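Local coordinates for protein minor fimbrium subunit Mfa5 (Porphyromonas gingivalis ATCC 33277, PDB 6TO1) that serves as an accessory subunit of the minor fimbriae, pili that mediate biofilm formation and adhesion to host cells and other oral bacteria, at residues I150-G153 against Q154-K158; V266-G269 against A270-F273; N301-E304 against S305-D308; G140-I143 against A144-K147; V553-S556 against L557-H561. All coordinates share one frame; numbering follows the deposited sequence.

Overall arrangement
Four of the five contacts lie toward one end of the elongated chain, and contact 5 lies on the opposite side of the chain's centre, its own centre 93 to 117 Å from theirs. Contacts 4 and 1 follow each other along helix 143-160 of the von Willebrand factor type A domain, centres 16 Å apart. Contact 4 is the one beside the magnesium ion bound by S135, S137 and T207, with the R145 side chain about 6 Å away; V266 of contact 2 is about 14 Å from it. Contacts 2 and 3, centres 26 Å apart, occupy helix 262-272 and the loop after strand 296-298. Contact 5 has a phosphate ion at H561.

Contact 1 (I150-G153 against Q154-K158); sequences IASG and QRFVK
The carbonyl oxygen of I150 accepts two hydrogen bonds from Q154, one from its backbone and one from its side chain. The amide N of Q154 comes 3.3 Å from I150 O, while Q154 NE2 reaches I150 O at 3.1 Å; the two donors approach from opposite faces of the carbonyl plane. The side-chain bond is fairly straight at nitrogen (159°), and the oxygen lies almost in the plane of the Q154 amide. With CG beside the backbone N (chi1 -68°) and the chain extended beyond it, the side chain runs back along the helix to this oxygen, and NE2 also rests 3.6 Å from CG2 of I150. The other end of the amide, OE1, is held by R199, which limits rotation of the flat group and links the helix to helix 191-199.

Three further backbone bonds keep the alpha-helical pattern: R155 to A151, F156 to S152 and V157 to G153. That from F156 N to S152 O is 2.9 Å long.

The F156 ring lies over a carbonyl oxygen, S152 O, which sits 3.1 Å from the plane and offset toward the rim; the apolar touch is between F156 CZ and S152 CB, 3.9 Å apart. S152 OG turns back to S148 O and also bonds Y363 OH. Beyond the segments, F397 meets the F156 ring edge-to-face, and L393 of helix 390-395 packs on both S152 and F156. This is the middle and C-terminal half of the helix in a beta-alpha-beta unit, strand 126-133, helix 143-160, strand 170-177, of a von Willebrand factor type A domain.

Contact 2 (V266-G269 against A270-F273); sequences VIQG and AINF
The last turns of helix 262-272 bring Q268 against N272 and I267 against I271, both pairs at the i to i+4 spacing of an alpha helix. Backbone bonds of the same spacing run from A270 N to V266 O, I271 N to I267 O, N272 N to Q268 O and F273 N to G269 O. The last is the shortest of the four, 2.7 Å between F273 N and G269 O. F273 is where the backbone leaves helical geometry, and it occupies the N-cap position of the helix that follows, 274-277.

Two apolar branches meet on one side, CG2 of I267 and CD1 of I271, 4.0 Å apart with the side chains at a slant. I271 CG1 also passes 3.3 Å from I267 O, so this side chain covers a carbonyl already occupied by its own backbone N-H. A270 is buried, as I267 is: its CB lies 3.3 Å from V266 O, and its side chain, like that of V266, packs on Y277 of the next helix.

The remaining pair is polar. Q268 leaves the backbone with CG opposite N (chi1 -175°) and then bends at chi2, which folds its amide forward over the turn toward N272. CG of N272 lies 3.3 Å from Q268 O, and the two amide planes are inclined by 37°. The bond joining them is bent at the hydrogen (140°): Q268 NE2 stands 3.0 Å from N272 OD1, above the plane of the acceptor amide.

Contact 3 (N301-E304 against S305-D308); sequences NLPE and SKFD
K306 packs its aliphatic root against P303 and L302 before its charged end leaves the turn, which lies in the loop between strands 296-298 and 326-327. Its CB lies 3.3 Å from P303 O and 4.2 Å from L302 CB. CG continues alongside the proline ring, 3.9 Å from P303 CG, the two side chains pointing the same way. A bend at chi2, -89°, then carries CD and CE away from the ring, and NZ ends in a salt bridge with D251 and a hydrogen bond to K245 O.

The backbone beneath forms a short 3-10 turn. K306 N donates to P303 O at 3.0 Å, and F307 N donates to E304 O at 3.2 Å. A water also donates to E304 O, 3.0 Å away. On the buried side, L302 CD1 touches F307 CZ at 4.1 Å, with the side chains nearly perpendicular, and F307 packs further on N346 and F350 of helix 340-353.

E304, its chain extended, reaches R217 in a salt bridge. The turn therefore sends opposite charges to separate partners, D251 and R217, while F307 packs on helix 340-353.

Contact 4 (G140-I143 against A144-K147); sequences GQNI and ARLK
N142 and R145 make the close-packed part of this helix start. Their flat ends are stacked, the amide and guanidinium planes only 11° apart, and N142 ND2 lies 3.5 Å over one guanidinium face, toward its rim. The closest side-chain atoms are N142 ND2 and R145 NH1, 3.6 Å apart, with N142 CB alongside R145 NE. The match arises because both side chains set out beside their own backbone N, chi1 -57° in N142 and -67° in R145, and run the same way, the arginine extended to NE. The backbone reinforces it: R145 N donates to N142 O at 2.7 Å. Each polar end has a partner beyond the stack, since N142 ND2 bonds S137 O and R145 NH1 forms a salt bridge with D235. The stack and the outside partner D235 together would fix the orientation of the guanidinium.

The other side is looser. I143 CG1 meets K147 CD at 3.8 Å, and I143 CD1 stays 4.3 Å from L146 CB. K147 N closes a helical bond to I143 O of 3.0 Å, while the lysine bends at chi3 and its side chain lies on the exposed surface. Exposed A144 donates its amide to a water 2.9 Å from A144 N, which in turn donates to Q141 O, bridging the loop and the first turn. L146 is buried, packing on M138, L201 and P203.

Strand 126-133, this loop and helix 143-160 follow the von Willebrand factor type A plan: S135, S137 and T207 bind magnesium about 6 Å from R145, an arrangement characteristic of the metal-ion-dependent adhesion site (MIDAS).

Contact 5 (V553-S556 against L557-H561); sequences VVSS and LSEAH. With PO4 (phosphate ion), chain E.
The hydroxyl of S556 takes part in two side-chain bonds. OG donates to E559 OE2 at 2.6 Å, using the lone pair of that carboxylate oxygen that faces away from its other oxygen, and it accepts from S558 OG, 2.8 Å from S556 OG. The S556 oxygen sits between its backbone N and carbonyl carbon (chi1 76°), a placement that lets it face both partners. The same turn, in the loop between strands 530-539 and 562-563, is closed by the backbone, E559 N to S556 O at 3.0 Å; A560 N then bonds L557 O, giving a short 3-10 segment.

Along the E559 side chain the contacts are less polar. S555 CB lies 3.6 Å from E559 OE2. V554 CG2 packs against E559 CB at 3.7 Å, the two side chains running past one another in opposite directions. L557 faces inward, onto V538 of strand 530-539 and Y638 of strand 634-643.

Further along, H561 ND1 donates to phosphate O4 at 2.7 Å, nearly straight (171°), with that oxygen in the ring plane. A549 N also bonds this ion, which probably came from the crystallisation liquor.

The hydroxyls are ordered in one direction, S558 to S556 to E559, which would favour the charged form of the carboxylate while the carboxylate fixes the S556 hydroxyl.

Contact 1 (I150-G153 against Q154-K158)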
loop_
_atom_site.group_PDB
_atom_site.type_symbol
_atom_site.label_atom_id
_atom_site.label_comp_id
_atom_site.label_asym_id
_atom_site.label_seq_id
_atom_site.Cartn_x
_atom_site.Cartn_y
_atom_site.Cartn_z
ATOM N N ILE A 150 -8.919 -7.117 -35.298
ATOM C CA ILE A 150 -10.215 -6.723 -34.750
ATOM C C ILE A 150 -10.589 -7.603 -33.563
ATOM O O ILE A 150 -11.069 -7.114 -32.528
ATOM C CB ILE A 150 -11.284 -6.777 -35.859
ATOM C CG1 ILE A 150 -11.111 -5.610 -36.818
ATOM C CG2 ILE A 150 -12.688 -6.808 -35.280
ATOM C CD1 ILE A 150 -11.925 -5.741 -38.101
ATOM N N ALA A 151 -10.405 -8.913 -33.702
ATOM C CA ALA A 151 -10.730 -9.827 -32.618
ATOM C C ALA A 151 -9.807 -9.612 -31.423
ATOM O O ALA A 151 -10.267 -9.537 -30.273
ATOM C CB ALA A 151 -10.644 -11.270 -33.108
ATOM N N SER A 152 -8.488 -9.507 -31.678
ATOM C CA SER A 152 -7.540 -9.389 -30.580
ATOM C C SER A 152 -7.611 -8.011 -29.941
ATOM O O SER A 152 -7.427 -7.885 -28.728
ATOM C CB SER A 152 -6.103 -9.690 -31.061
ATOM O OG SER A 152 -5.682 -8.816 -32.092
ATOM N N GLY A 153 -7.881 -6.965 -30.735
ATOM C CA GLY A 153 -7.981 -5.641 -30.158
ATOM C C GLY A 153 -9.130 -5.544 -29.175
ATOM O O GLY A 153 -9.009 -4.934 -28.117
ATOM N N GLN A 154 -10.258 -6.161 -29.503
ATOM C CA GLN A 154 -11.366 -6.174 -28.554
ATOM C C GLN A 154 -10.998 -6.942 -27.299
ATOM O O GLN A 154 -11.310 -6.511 -26.183
ATOM C CB GLN A 154 -12.594 -6.770 -29.213
ATOM C CG GLN A 154 -13.139 -5.890 -30.293
ATOM C CD GLN A 154 -14.323 -6.527 -30.954
ATOM O OE1 GLN A 154 -15.462 -6.309 -30.542
ATOM N NE2 GLN A 154 -14.068 -7.328 -31.979
ATOM N N ARG A 155 -10.322 -8.077 -27.456
ATOM C CA ARG A 155 -9.896 -8.845 -26.299
ATOM C C ARG A 155 -8.972 -8.031 -25.407
ATOM O O ARG A 155 -9.082 -8.105 -24.177
ATOM C CB ARG A 155 -9.233 -10.142 -26.749
ATOM C CG ARG A 155 -8.867 -11.031 -25.565
ATOM C CD ARG A 155 -7.989 -12.217 -25.973
ATOM N NE ARG A 155 -7.282 -12.773 -24.816
ATOM C CZ ARG A 155 -7.651 -13.874 -24.167
ATOM N NH1 ARG A 155 -8.725 -14.550 -24.554
ATOM N NH2 ARG A 155 -6.947 -14.297 -23.124
ATOM N N PHE A 156 -8.052 -7.261 -26.006
ATOM C CA PHE A 156 -7.145 -6.430 -25.222
ATOM C C PHE A 156 -7.912 -5.357 -24.450
ATOM O O PHE A 156 -7.635 -5.097 -23.273
ATOM C CB PHE A 156 -6.101 -5.754 -26.134
ATOM C CG PHE A 156 -5.226 -6.707 -26.902
ATOM C CD1 PHE A 156 -4.993 -7.994 -26.445
ATOM C CD2 PHE A 156 -4.617 -6.302 -28.076
ATOM C CE1 PHE A 156 -4.178 -8.856 -27.157
ATOM C CE2 PHE A 156 -3.798 -7.165 -28.793
ATOM C CZ PHE A 156 -3.587 -8.444 -28.343
ATOM N N VAL A 157 -8.855 -4.684 -25.120
ATOM C CA VAL A 157 -9.654 -3.666 -24.441
ATOM C C VAL A 157 -10.335 -4.262 -23.215
ATOM O O VAL A 157 -10.266 -3.711 -22.113
ATOM C CB VAL A 157 -10.679 -3.051 -25.409
ATOM C CG1 VAL A 157 -11.722 -2.270 -24.652
ATOM C CG2 VAL A 157 -9.951 -2.166 -26.444
ATOM N N LYS A 158 -10.995 -5.396 -23.392
ATOM C CA LYS A 158 -11.737 -6.000 -22.291
ATOM C C LYS A 158 -10.829 -6.500 -21.182
ATOM O O LYS A 158 -11.211 -6.455 -20.013
ATOM C CB LYS A 158 -12.584 -7.144 -22.831
ATOM C CG LYS A 158 -13.654 -6.677 -23.799
ATOM C CD LYS A 158 -14.372 -7.867 -24.413
ATOM C CE LYS A 158 -15.384 -7.445 -25.459
ATOM N NZ LYS A 158 -15.865 -8.623 -26.243
#

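Contact 2 (V266-G269 against A270-F273)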
loop_
_atom_site.group_PDB
_atom_site.type_symbol
_atom_site.label_atom_id
_atom_site.label_comp_id
_atom_site.label_asym_id
_atom_site.label_seq_id
_atom_site.Cartn_x
_atom_site.Cartn_y
_atom_site.Cartn_z
ATOM N N VAL A 266 15.755 -4.016 -46.523
ATOM C CA VAL A 266 14.950 -3.370 -47.538
ATOM C C VAL A 266 15.764 -3.160 -48.798
ATOM O O VAL A 266 15.225 -3.223 -49.910
ATOM C CB VAL A 266 14.342 -2.051 -47.022
ATOM C CG1 VAL A 266 15.322 -0.901 -46.995
ATOM C CG2 VAL A 266 13.172 -1.676 -47.879
ATOM N N ILE A 267 17.065 -2.914 -48.663
ATOM C CA ILE A 267 17.900 -2.732 -49.846
ATOM C C ILE A 267 18.013 -4.043 -50.605
ATOM O O ILE A 267 17.761 -4.104 -51.810
ATOM C CB ILE A 267 19.278 -2.170 -49.456
ATOM C CG1 ILE A 267 19.124 -0.716 -49.012
ATOM C CG2 ILE A 267 20.266 -2.269 -50.634
ATOM C CD1 ILE A 267 20.391 -0.102 -48.386
ATOM N N GLN A 268 18.365 -5.126 -49.901
ATOM C CA GLN A 268 18.436 -6.423 -50.560
ATOM C C GLN A 268 17.087 -6.804 -51.137
ATOM O O GLN A 268 17.015 -7.374 -52.227
ATOM C CB GLN A 268 18.907 -7.512 -49.596
ATOM C CG GLN A 268 19.104 -8.863 -50.258
ATOM C CD GLN A 268 20.299 -8.871 -51.207
ATOM O OE1 GLN A 268 21.438 -8.815 -50.772
ATOM N NE2 GLN A 268 20.031 -8.910 -52.501
ATOM N N GLY A 269 16.002 -6.517 -50.411
ATOM C CA GLY A 269 14.691 -6.900 -50.902
ATOM C C GLY A 269 14.346 -6.176 -52.182
ATOM O O GLY A 269 13.817 -6.766 -53.128
ATOM N N ALA A 270 14.684 -4.888 -52.242
ATOM C CA ALA A 270 14.386 -4.099 -53.422
ATOM C C ALA A 270 15.304 -4.444 -54.579
ATOM O O ALA A 270 14.929 -4.226 -55.729
ATOM C CB ALA A 270 14.500 -2.599 -53.096
ATOM N N ILE A 271 16.510 -4.950 -54.303
ATOM C CA ILE A 271 17.332 -5.502 -55.371
ATOM C C ILE A 271 16.667 -6.753 -55.944
ATOM O O ILE A 271 16.576 -6.910 -57.163
ATOM C CB ILE A 271 18.766 -5.792 -54.874
ATOM C CG1 ILE A 271 19.532 -4.481 -54.620
ATOM C CG2 ILE A 271 19.526 -6.715 -55.861
ATOM C CD1 ILE A 271 20.791 -4.657 -53.757
ATOM N N ASN A 272 16.129 -7.620 -55.077
ATOM C CA ASN A 272 15.559 -8.890 -55.506
ATOM C C ASN A 272 14.186 -8.735 -56.129
ATOM O O ASN A 272 13.842 -9.468 -57.064
ATOM C CB ASN A 272 15.470 -9.863 -54.324
ATOM C CG ASN A 272 16.841 -10.286 -53.815
ATOM O OD1 ASN A 272 17.861 -9.906 -54.381
ATOM N ND2 ASN A 272 16.863 -11.033 -52.718
ATOM N N PHE A 273 13.385 -7.811 -55.619
ATOM C CA PHE A 273 11.988 -7.645 -56.016
ATOM C C PHE A 273 11.715 -6.151 -56.207
ATOM O O PHE A 273 10.909 -5.550 -55.480
ATOM C CB PHE A 273 11.041 -8.218 -54.961
ATOM C CG PHE A 273 11.259 -9.685 -54.649
ATOM C CD1 PHE A 273 10.964 -10.664 -55.583
ATOM C CD2 PHE A 273 11.734 -10.075 -53.413
ATOM C CE1 PHE A 273 11.149 -12.013 -55.278
ATOM C CE2 PHE A 273 11.916 -11.405 -53.099
ATOM C CZ PHE A 273 11.621 -12.379 -54.041
#

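Contact 3 (N301-E304 against S305-D308)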
loop_
_atom_site.group_PDB
_atom_site.type_symbol
_atom_site.label_atom_id
_atom_site.label_comp_id
_atom_site.label_asym_id
_atom_site.label_seq_id
_atom_site.Cartn_x
_atom_site.Cartn_y
_atom_site.Cartn_z
ATOM N N ASN A 301 17.126 7.970 -37.243
ATOM C CA ASN A 301 17.537 8.766 -36.092
ATOM C C ASN A 301 17.582 10.246 -36.410
ATOM O O ASN A 301 18.415 10.985 -35.879
ATOM C CB ASN A 301 18.894 8.307 -35.577
ATOM C CG ASN A 301 20.038 8.527 -36.589
ATOM O OD1 ASN A 301 19.845 8.556 -37.804
ATOM N ND2 ASN A 301 21.245 8.643 -36.068
ATOM N N LEU A 302 16.664 10.731 -37.243
ATOM C CA LEU A 302 16.575 12.161 -37.460
ATOM C C LEU A 302 15.996 12.844 -36.229
ATOM O O LEU A 302 15.170 12.263 -35.512
ATOM C CB LEU A 302 15.696 12.486 -38.651
ATOM C CG LEU A 302 16.033 11.889 -40.010
ATOM C CD1 LEU A 302 14.992 12.360 -41.014
ATOM C CD2 LEU A 302 17.406 12.346 -40.408
ATOM N N PRO A 303 16.358 14.098 -35.992
ATOM C CA PRO A 303 15.654 14.867 -34.964
ATOM C C PRO A 303 14.196 15.111 -35.327
ATOM O O PRO A 303 13.812 15.161 -36.496
ATOM C CB PRO A 303 16.442 16.186 -34.890
ATOM C CG PRO A 303 17.153 16.292 -36.187
ATOM C CD PRO A 303 17.397 14.886 -36.691
ATOM N N GLU A 304 13.381 15.302 -34.295
ATOM C CA GLU A 304 11.965 15.583 -34.505
ATOM C C GLU A 304 11.738 16.848 -35.328
ATOM O O GLU A 304 10.755 16.934 -36.072
ATOM C CB GLU A 304 11.288 15.664 -33.126
ATOM C CG GLU A 304 9.782 15.798 -33.176
ATOM C CD GLU A 304 9.178 15.802 -31.791
ATOM O OE1 GLU A 304 9.952 15.821 -30.815
ATOM O OE2 GLU A 304 7.943 15.754 -31.684
ATOM N N SER A 305 12.640 17.832 -35.239
ATOM C CA SER A 305 12.495 19.054 -36.016
ATOM C C SER A 305 12.644 18.828 -37.518
ATOM O O SER A 305 12.289 19.718 -38.311
ATOM C CB SER A 305 13.526 20.086 -35.531
ATOM O OG SER A 305 14.842 19.618 -35.773
ATOM N N LYS A 306 13.105 17.662 -37.933
ATOM C CA LYS A 306 13.250 17.375 -39.352
ATOM C C LYS A 306 11.949 16.949 -40.036
ATOM O O LYS A 306 11.912 16.904 -41.271
ATOM C CB LYS A 306 14.325 16.303 -39.532
ATOM C CG LYS A 306 15.711 16.874 -39.791
ATOM C CD LYS A 306 15.873 17.070 -41.307
ATOM C CE LYS A 306 17.234 17.495 -41.673
ATOM N NZ LYS A 306 17.223 17.935 -43.077
ATOM N N PHE A 307 10.889 16.618 -39.297
ATOM C CA PHE A 307 9.659 16.186 -39.938
ATOM C C PHE A 307 8.653 17.319 -40.022
ATOM O O PHE A 307 8.517 18.128 -39.096
ATOM C CB PHE A 307 9.031 14.998 -39.208
ATOM C CG PHE A 307 9.814 13.735 -39.337
ATOM C CD1 PHE A 307 9.842 13.034 -40.523
ATOM C CD2 PHE A 307 10.544 13.247 -38.262
ATOM C CE1 PHE A 307 10.599 11.850 -40.629
ATOM C CE2 PHE A 307 11.267 12.100 -38.356
ATOM C CZ PHE A 307 11.288 11.385 -39.550
ATOM N N ASP A 308 7.941 17.375 -41.137
ATOM C CA ASP A 308 6.860 18.332 -41.307
ATOM C C ASP A 308 5.569 17.660 -40.857
ATOM O O ASP A 308 5.037 16.785 -41.543
ATOM C CB ASP A 308 6.766 18.825 -42.747
ATOM C CG ASP A 308 5.705 19.890 -42.932
ATOM O OD1 ASP A 308 4.982 20.244 -41.968
ATOM O OD2 ASP A 308 5.596 20.357 -44.081
HETATM O O HOH W 1 8.788 19.119 -36.802
#

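Contact 4 (G140-I143 against A144-K147)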
loop_
_atom_site.group_PDB
_atom_site.type_symbol
_atom_site.label_atom_id
_atom_site.label_comp_id
_atom_site.label_asym_id
_atom_site.label_seq_id
_atom_site.Cartn_x
_atom_site.Cartn_y
_atom_site.Cartn_z
ATOM N N GLY A 140 -8.069 -7.891 -48.278
ATOM C CA GLY A 140 -8.035 -8.718 -49.479
ATOM C C GLY A 140 -7.634 -10.137 -49.183
ATOM O O GLY A 140 -8.187 -10.799 -48.295
ATOM N N GLN A 141 -6.635 -10.611 -49.935
ATOM C CA GLN A 141 -6.090 -11.947 -49.726
ATOM C C GLN A 141 -5.632 -12.137 -48.293
ATOM O O GLN A 141 -5.673 -13.258 -47.759
ATOM C CB GLN A 141 -4.910 -12.171 -50.676
ATOM C CG GLN A 141 -5.288 -12.451 -52.104
ATOM C CD GLN A 141 -6.190 -13.660 -52.228
ATOM O OE1 GLN A 141 -7.418 -13.530 -52.220
ATOM N NE2 GLN A 141 -5.591 -14.845 -52.329
ATOM N N ASN A 142 -5.181 -11.057 -47.660
ATOM C CA ASN A 142 -4.636 -11.111 -46.316
ATOM C C ASN A 142 -5.656 -10.723 -45.249
ATOM O O ASN A 142 -5.260 -10.382 -44.137
ATOM C CB ASN A 142 -3.420 -10.184 -46.178
ATOM C CG ASN A 142 -2.328 -10.488 -47.168
ATOM O OD1 ASN A 142 -2.118 -11.632 -47.535
ATOM N ND2 ASN A 142 -1.597 -9.452 -47.581
ATOM N N ILE A 143 -6.956 -10.770 -45.560
ATOM C CA ILE A 143 -7.966 -10.258 -44.636
ATOM C C ILE A 143 -7.976 -10.971 -43.293
ATOM O O ILE A 143 -8.515 -10.425 -42.320
ATOM C CB ILE A 143 -9.362 -10.305 -45.300
ATOM C CG1 ILE A 143 -10.412 -9.583 -44.458
ATOM C CG2 ILE A 143 -9.808 -11.753 -45.483
ATOM C CD1 ILE A 143 -10.301 -8.080 -44.407
ATOM N N ALA A 144 -7.403 -12.171 -43.189
ATOM C CA ALA A 144 -7.244 -12.765 -41.870
ATOM C C ALA A 144 -6.427 -11.874 -40.939
ATOM O O ALA A 144 -6.610 -11.946 -39.719
ATOM C CB ALA A 144 -6.598 -14.146 -41.981
ATOM N N ARG A 145 -5.568 -11.012 -41.493
ATOM C CA ARG A 145 -4.796 -10.093 -40.660
ATOM C C ARG A 145 -5.708 -9.096 -39.957
ATOM O O ARG A 145 -5.708 -9.007 -38.724
ATOM C CB ARG A 145 -3.762 -9.361 -41.519
ATOM C CG ARG A 145 -2.666 -10.259 -42.075
ATOM C CD ARG A 145 -1.635 -9.462 -42.872
ATOM N NE ARG A 145 -0.704 -10.320 -43.605
ATOM C CZ ARG A 145 0.213 -9.870 -44.456
ATOM N NH1 ARG A 145 0.353 -8.569 -44.671
ATOM N NH2 ARG A 145 1.008 -10.715 -45.085
ATOM N N LEU A 146 -6.499 -8.336 -40.728
ATOM C CA LEU A 146 -7.383 -7.351 -40.103
ATOM C C LEU A 146 -8.414 -8.043 -39.212
ATOM O O LEU A 146 -8.742 -7.549 -38.125
ATOM C CB LEU A 146 -8.059 -6.485 -41.165
ATOM C CG LEU A 146 -8.837 -5.300 -40.590
ATOM C CD1 LEU A 146 -7.945 -4.418 -39.679
ATOM C CD2 LEU A 146 -9.486 -4.447 -41.668
ATOM N N LYS A 147 -8.918 -9.206 -39.638
ATOM C CA LYS A 147 -9.876 -9.921 -38.798
ATOM C C LYS A 147 -9.260 -10.249 -37.447
ATOM O O LYS A 147 -9.917 -10.102 -36.406
ATOM C CB LYS A 147 -10.389 -11.182 -39.512
ATOM C CG LYS A 147 -11.574 -10.871 -40.462
ATOM C CD LYS A 147 -11.659 -11.833 -41.659
ATOM C CE LYS A 147 -11.846 -13.288 -41.231
ATOM N NZ LYS A 147 -12.321 -14.154 -42.363
HETATM O O HOH W 2 -6.283 -13.923 -45.241
#

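Contact 5 (V553-S556 against L557-H561)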
loop_
_atom_site.group_PDB
_atom_site.type_symbol
_atom_site.label_atom_id
_atom_site.label_comp_id
_atom_site.label_asym_id
_atom_site.label_seq_id
_atom_site.Cartn_x
_atom_site.Cartn_y
_atom_site.Cartn_z
ATOM N N VAL A 553 6.131 4.931 70.351
ATOM C CA VAL A 553 4.951 5.492 69.711
ATOM C C VAL A 553 5.279 5.877 68.283
ATOM O O VAL A 553 6.383 6.357 67.992
ATOM C CB VAL A 553 4.483 6.702 70.536
ATOM C CG1 VAL A 553 3.345 7.399 69.855
ATOM C CG2 VAL A 553 4.124 6.245 71.962
ATOM N N VAL A 554 4.320 5.653 67.382
ATOM C CA VAL A 554 4.458 6.034 65.984
ATOM C C VAL A 554 3.267 6.903 65.595
ATOM O O VAL A 554 2.289 7.023 66.330
ATOM C CB VAL A 554 4.584 4.827 65.027
ATOM C CG1 VAL A 554 5.820 4.008 65.366
ATOM C CG2 VAL A 554 3.333 3.949 65.054
ATOM N N SER A 555 3.362 7.507 64.405
ATOM C CA SER A 555 2.422 8.536 63.993
ATOM C C SER A 555 1.103 7.974 63.505
ATOM O O SER A 555 0.094 8.684 63.551
ATOM C CB SER A 555 3.053 9.381 62.887
ATOM O OG SER A 555 4.411 9.660 63.198
ATOM N N SER A 556 1.079 6.720 63.064
ATOM C CA SER A 556 -0.115 6.176 62.440
ATOM C C SER A 556 -0.177 4.669 62.638
ATOM O O SER A 556 0.843 3.997 62.800
ATOM C CB SER A 556 -0.145 6.457 60.942
ATOM O OG SER A 556 0.768 5.568 60.310
ATOM N N LEU A 557 -1.400 4.147 62.594
ATOM C CA LEU A 557 -1.605 2.719 62.771
ATOM C C LEU A 557 -0.938 1.924 61.668
ATOM O O LEU A 557 -0.541 0.777 61.889
ATOM C CB LEU A 557 -3.101 2.422 62.809
ATOM C CG LEU A 557 -3.779 2.975 64.076
ATOM C CD1 LEU A 557 -5.265 3.144 63.874
ATOM C CD2 LEU A 557 -3.484 2.053 65.238
ATOM N N SER A 558 -0.809 2.504 60.467
ATOM C CA SER A 558 -0.147 1.768 59.397
ATOM C C SER A 558 1.314 1.514 59.702
ATOM O O SER A 558 1.930 0.672 59.043
ATOM C CB SER A 558 -0.283 2.511 58.069
ATOM O OG SER A 558 0.238 3.817 58.167
ATOM N N GLU A 559 1.878 2.213 60.685
ATOM C CA GLU A 559 3.257 1.999 61.091
ATOM C C GLU A 559 3.380 1.097 62.306
ATOM O O GLU A 559 4.501 0.763 62.704
ATOM C CB GLU A 559 3.932 3.342 61.408
ATOM C CG GLU A 559 4.107 4.282 60.210
ATOM C CD GLU A 559 4.232 5.742 60.640
ATOM O OE1 GLU A 559 5.364 6.197 60.896
ATOM O OE2 GLU A 559 3.194 6.432 60.742
ATOM N N ALA A 560 2.263 0.718 62.916
ATOM C CA ALA A 560 2.323 -0.010 64.169
ATOM C C ALA A 560 2.675 -1.471 63.931
ATOM O O ALA A 560 2.512 -2.018 62.835
ATOM C CB ALA A 560 0.988 0.091 64.916
ATOM N N HIS A 561 3.138 -2.104 65.000
ATOM C CA HIS A 561 3.490 -3.505 64.969
ATOM C C HIS A 561 2.322 -4.363 64.513
ATOM O O HIS A 561 1.196 -4.225 65.009
ATOM C CB HIS A 561 3.942 -3.939 66.355
ATOM C CG HIS A 561 4.295 -5.389 66.447
ATOM N ND1 HIS A 561 5.332 -5.950 65.732
ATOM C CD2 HIS A 561 3.738 -6.398 67.162
ATOM C CE1 HIS A 561 5.415 -7.237 66.022
ATOM N NE2 HIS A 561 4.461 -7.534 66.891
HETATM P P PO4 E . 7.719 -3.474 64.768
HETATM O O1 PO4 E . 6.724 -2.345 64.689
HETATM O O2 PO4 E . 8.107 -3.745 66.203
HETATM O O3 PO4 E . 8.931 -3.055 63.972
HETATM O O4 PO4 E . 7.148 -4.735 64.145
#